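PDB 5KP7: CurD from Moorea producens 3L, which binds 4'-phosphopantetheine and is probably a hydroxymethylglutaryl-CoA synthase-type condensing enzyme of the thiolase-like superfamily. Local coordinates for residues 78-90 with 191-203. The protein carries 3 engineered substitutions. Numbering follows the deposited sequence.
Sequences YAVNAAKPIIDRL and SSGAGAVALLVSD. With PNS (4'-phosphopantetheine), chain E.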
loop_
_atom_site.group_PDB
_atom_site.type_symbol
_atom_site.label_atom_id
_atom_site.label_comp_id
_atom_site.label_asym_id
_atom_site.label_seq_id
_atom_site.Cartn_x
_atom_site.Cartn_y
_atom_site.Cartn_z
ATOM N N TYR A 78 15.786 5.250 -0.149
ATOM C CA TYR A 78 14.537 5.303 -0.890
ATOM C C TYR A 78 13.836 6.648 -0.623
ATOM O O TYR A 78 13.348 7.298 -1.562
ATOM C CB TYR A 78 13.633 4.124 -0.494
ATOM C CG TYR A 78 13.683 2.955 -1.431
ATOM C CD1 TYR A 78 14.836 2.184 -1.572
ATOM C CD2 TYR A 78 12.570 2.596 -2.196
ATOM C CE1 TYR A 78 14.865 1.098 -2.451
ATOM C CE2 TYR A 78 12.605 1.524 -3.060
ATOM C CZ TYR A 78 13.724 0.759 -3.166
ATOM O OH TYR A 78 13.705 -0.297 -4.075
ATOM N N ALA A 79 13.751 7.025 0.651
ATOM C CA ALA A 79 13.102 8.265 1.052
ATOM C C ALA A 79 13.737 9.503 0.450
ATOM O O ALA A 79 13.038 10.407 -0.038
ATOM C CB ALA A 79 13.072 8.391 2.567
ATOM N N VAL A 80 15.074 9.578 0.505
ATOM C CA VAL A 80 15.784 10.706 -0.059
ATOM C C VAL A 80 15.563 10.789 -1.579
ATOM O O VAL A 80 15.347 11.869 -2.117
ATOM C CB VAL A 80 17.282 10.678 0.330
ATOM C CG1 VAL A 80 18.071 11.733 -0.458
ATOM C CG2 VAL A 80 17.447 10.861 1.841
ATOM N N ASN A 81 15.625 9.654 -2.277
ATOM C CA ASN A 81 15.365 9.645 -3.701
ATOM C C ASN A 81 13.938 10.072 -4.059
ATOM O O ASN A 81 13.732 10.738 -5.099
ATOM C CB ASN A 81 15.739 8.289 -4.288
ATOM C CG ASN A 81 17.243 8.070 -4.304
ATOM O OD1 ASN A 81 18.004 8.983 -4.585
ATOM N ND2 ASN A 81 17.671 6.852 -4.046
ATOM N N ALA A 82 12.963 9.734 -3.198
ATOM C CA ALA A 82 11.590 10.181 -3.411
ATOM C C ALA A 82 11.449 11.694 -3.194
ATOM O O ALA A 82 10.742 12.377 -3.959
ATOM C CB ALA A 82 10.651 9.418 -2.508
ATOM N N ALA A 83 12.127 12.246 -2.190
ATOM C CA ALA A 83 11.981 13.651 -1.842
ATOM C C ALA A 83 12.866 14.630 -2.632
ATOM O O ALA A 83 12.554 15.807 -2.699
ATOM C CB ALA A 83 12.226 13.837 -0.352
ATOM N N LYS A 84 13.962 14.136 -3.205
ATOM C CA LYS A 84 14.976 15.010 -3.806
ATOM C C LYS A 84 14.390 15.936 -4.901
ATOM O O LYS A 84 14.693 17.133 -4.900
ATOM C CB LYS A 84 16.160 14.160 -4.308
ATOM C CG LYS A 84 17.314 14.888 -5.007
ATOM C CD LYS A 84 17.987 15.864 -4.083
ATOM C CE LYS A 84 19.408 16.247 -4.535
ATOM N NZ LYS A 84 19.537 16.485 -5.994
ATOM N N PRO A 85 13.514 15.424 -5.774
ATOM C CA PRO A 85 12.945 16.313 -6.788
ATOM C C PRO A 85 12.124 17.450 -6.207
ATOM O O PRO A 85 12.132 18.559 -6.778
ATOM C CB PRO A 85 12.080 15.374 -7.642
ATOM C CG PRO A 85 12.647 14.033 -7.405
ATOM C CD PRO A 85 13.073 14.033 -5.983
ATOM N N ILE A 86 11.462 17.206 -5.081
ATOM C CA ILE A 86 10.713 18.250 -4.383
ATOM C C ILE A 86 11.630 19.361 -3.908
ATOM O O ILE A 86 11.391 20.543 -4.196
ATOM C CB ILE A 86 9.906 17.698 -3.202
ATOM C CG1 ILE A 86 8.817 16.758 -3.723
ATOM C CG2 ILE A 86 9.324 18.844 -2.378
ATOM C CD1 ILE A 86 7.995 16.073 -2.660
ATOM N N ILE A 87 12.696 18.978 -3.222
ATOM C CA ILE A 87 13.598 19.932 -2.633
ATOM C C ILE A 87 14.367 20.680 -3.724
ATOM O O ILE A 87 14.594 21.894 -3.592
ATOM C CB ILE A 87 14.578 19.255 -1.635
ATOM C CG1 ILE A 87 13.807 18.480 -0.542
ATOM C CG2 ILE A 87 15.496 20.293 -1.022
ATOM C CD1 ILE A 87 12.711 19.251 0.146
ATOM N N ASP A 88 14.760 19.978 -4.778
ATOM C CA ASP A 88 15.501 20.632 -5.875
ATOM C C ASP A 88 14.749 21.797 -6.499
ATOM O O ASP A 88 15.400 22.728 -6.991
ATOM C CB ASP A 88 15.795 19.662 -7.002
ATOM C CG ASP A 88 16.900 18.661 -6.675
ATOM O OD1 ASP A 88 17.681 18.808 -5.714
ATOM O OD2 ASP A 88 17.010 17.716 -7.471
ATOM N N ARG A 89 13.419 21.702 -6.561
ATOM C CA ARG A 89 12.565 22.755 -7.157
ATOM C C ARG A 89 12.373 23.966 -6.249
ATOM O O ARG A 89 12.169 25.080 -6.737
ATOM C CB ARG A 89 11.200 22.174 -7.555
ATOM C CG ARG A 89 11.272 21.380 -8.845
ATOM C CD ARG A 89 10.167 20.339 -9.033
ATOM N NE ARG A 89 8.790 20.798 -8.740
ATOM C CZ ARG A 89 7.971 20.321 -7.777
ATOM N NH1 ARG A 89 8.355 19.385 -6.937
ATOM N NH2 ARG A 89 6.721 20.816 -7.640
ATOM N N LEU A 90 12.493 23.790 -4.934
ATOM C CA LEU A 90 12.220 24.893 -4.018
ATOM C C LEU A 90 13.260 26.012 -4.049
ATOM O O LEU A 90 14.468 25.785 -4.150
ATOM C CB LEU A 90 12.103 24.381 -2.585
ATOM C CG LEU A 90 10.997 23.362 -2.350
ATOM C CD1 LEU A 90 11.050 22.845 -0.916
ATOM C CD2 LEU A 90 9.612 23.906 -2.653
ATOM N N SER A 191 3.883 -10.330 -3.235
ATOM C CA SER A 191 3.231 -9.054 -3.131
ATOM C C SER A 191 4.082 -7.958 -2.523
ATOM O O SER A 191 3.713 -6.810 -2.608
ATOM C CB SER A 191 1.914 -9.178 -2.352
ATOM O OG SER A 191 2.101 -9.746 -1.079
ATOM N N SER A 192 5.179 -8.299 -1.866
ATOM C CA SER A 192 5.859 -7.324 -0.999
ATOM C C SER A 192 6.957 -6.587 -1.791
ATOM O O SER A 192 7.972 -7.183 -2.145
ATOM C CB SER A 192 6.414 -8.042 0.216
ATOM O OG SER A 192 5.357 -8.323 1.133
ATOM N N GLY A 193 6.716 -5.307 -2.083
ATOM C CA GLY A 193 7.614 -4.502 -2.894
ATOM C C GLY A 193 8.507 -3.590 -2.050
ATOM O O GLY A 193 8.722 -3.798 -0.850
ATOM N N ALA A 194 8.983 -2.548 -2.700
ATOM C CA ALA A 194 9.807 -1.526 -2.094
ATOM C C ALA A 194 9.501 -0.191 -2.785
ATOM O O ALA A 194 9.339 -0.154 -4.001
ATOM C CB ALA A 194 11.255 -1.866 -2.278
ATOM N N GLY A 195 9.374 0.882 -2.023
ATOM C CA GLY A 195 9.067 2.152 -2.639
ATOM C C GLY A 195 8.943 3.232 -1.609
ATOM O O GLY A 195 8.796 2.958 -0.412
ATOM N N ALA A 196 8.987 4.472 -2.082
ATOM C CA ALA A 196 8.750 5.617 -1.216
ATOM C C ALA A 196 8.024 6.713 -1.959
ATOM O O ALA A 196 8.186 6.891 -3.175
ATOM C CB ALA A 196 10.065 6.144 -0.676
ATOM N N VAL A 197 7.173 7.414 -1.240
ATOM C CA VAL A 197 6.453 8.556 -1.761
ATOM C C VAL A 197 6.617 9.712 -0.800
ATOM O O VAL A 197 6.331 9.590 0.406
ATOM C CB VAL A 197 4.941 8.276 -2.058
ATOM C CG1 VAL A 197 4.286 9.524 -2.654
ATOM C CG2 VAL A 197 4.774 7.090 -2.989
ATOM N N ALA A 198 7.066 10.846 -1.341
ATOM C CA ALA A 198 7.266 12.072 -0.561
ATOM C C ALA A 198 6.207 13.094 -0.857
ATOM O O ALA A 198 5.883 13.335 -2.037
ATOM C CB ALA A 198 8.628 12.664 -0.865
ATOM N N LEU A 199 5.666 13.684 0.210
ATOM C CA LEU A 199 4.645 14.735 0.122
ATOM C C LEU A 199 5.135 16.001 0.789
ATOM O O LEU A 199 5.577 15.965 1.957
ATOM C CB LEU A 199 3.349 14.330 0.836
ATOM C CG LEU A 199 2.723 12.987 0.481
ATOM C CD1 LEU A 199 1.430 12.768 1.257
ATOM C CD2 LEU A 199 2.494 12.868 -0.994
ATOM N N LEU A 200 5.045 17.130 0.090
ATOM C CA LEU A 200 5.235 18.426 0.712
ATOM C C LEU A 200 3.865 18.955 1.028
ATOM O O LEU A 200 3.036 19.028 0.145
ATOM C CB LEU A 200 5.995 19.359 -0.228
ATOM C CG LEU A 200 6.386 20.756 0.270
ATOM C CD1 LEU A 200 7.344 20.636 1.438
ATOM C CD2 LEU A 200 6.939 21.627 -0.833
ATOM N N VAL A 201 3.622 19.296 2.294
ATOM C CA VAL A 201 2.320 19.722 2.756
ATOM C C VAL A 201 2.382 21.200 3.188
ATOM O O VAL A 201 3.292 21.602 3.922
ATOM C CB VAL A 201 1.835 18.832 3.927
ATOM C CG1 VAL A 201 0.506 19.319 4.490
ATOM C CG2 VAL A 201 1.772 17.379 3.453
ATOM N N SER A 202 1.394 21.992 2.755
ATOM C CA SER A 202 1.402 23.422 2.993
ATOM C C SER A 202 0.012 24.034 2.769
ATOM O O SER A 202 -0.951 23.318 2.470
ATOM C CB SER A 202 2.388 24.092 2.025
ATOM O OG SER A 202 1.804 24.227 0.730
ATOM N N ASP A 203 -0.054 25.353 2.917
ATOM C CA ASP A 203 -1.259 26.122 2.644
ATOM C C ASP A 203 -1.415 26.523 1.168
ATOM O O ASP A 203 -2.315 27.270 0.858
ATOM C CB ASP A 203 -1.346 27.342 3.566
ATOM C CG ASP A 203 -0.273 28.381 3.291
ATOM O OD1 ASP A 203 0.614 28.172 2.433
ATOM O OD2 ASP A 203 -0.319 29.437 3.962
HETATM O O23 PNS E . -4.553 -15.722 -3.694
HETATM P P24 PNS E . -4.094 -15.904 -2.266
HETATM O O26 PNS E . -3.765 -17.292 -1.762
HETATM O O27 PNS E . -2.731 -15.052 -2.010
HETATM C C28 PNS E . -2.603 -13.698 -2.420
HETATM C C29 PNS E . -1.192 -13.402 -2.932
HETATM C C30 PNS E . -0.910 -11.925 -3.163
HETATM C C31 PNS E . -0.351 -14.599 -3.439
HETATM C C32 PNS E . -0.378 -13.496 -1.539
HETATM O O33 PNS E . 1.046 -13.247 -1.707
HETATM C C34 PNS E . -0.760 -12.626 -0.360
HETATM O O35 PNS E . -1.677 -12.956 0.386
HETATM N N36 PNS E . -0.115 -11.465 -0.248
HETATM C C37 PNS E . -0.678 -10.341 0.467
HETATM C C38 PNS E . -0.456 -10.353 1.958
HETATM C C39 PNS E . -1.127 -9.084 2.427
HETATM O O40 PNS E . -0.477 -8.049 2.507
HETATM N N41 PNS E . -2.435 -9.168 2.693
HETATM C C42 PNS E . -3.162 -7.999 3.135
HETATM C C43 PNS E . -4.662 -8.198 3.105
HETATM S S44 PNS E . -5.349 -6.676 3.783
#
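With CG2 anti to the backbone N and CG1 beside it (chi1 -65°), Ile86 sends both branches to the strand: CD1 ends 3.9 Å from Ala198 CB, while CG2 meets Leu200. The Leu200 side chain, its CG anti to its own N, carries CD2 to 4.0 Å from Leu90 CD2, tip to tip. Branched residues suit this end, where the backbones stand farther apart. Nearer the middle, small alanines let helix 78-89 come close to strand 195-202: Ala83 CB lies 3.8 Å from Ala198 CB, and Ala82 CB 3.8 Å from Ala196 CB. At the other end the Tyr78 ring meets the Gly195 peptide obliquely, CE2 3.5 Å from Gly195 N, with Ala196 N at the ring edge; Ala194 CB meets the hydroxyl, OH, at 3.4 Å. No hydrogen bond joins the segments, so the grip is apolar; the Ala82 carbonyl is taken by Ser34. Just before the strand, Ser191 OG accepts a bond from N36 of the 4'-phosphopantetheine, 2.9 Å long with an N-H...O angle of 135°. The axes of helix 78-89 and strand 195-202 cross at -34°, both running the same general way: a helix layer packed on a mixed sheet, as in the layered alpha-beta-alpha-beta-alpha thiolase fold.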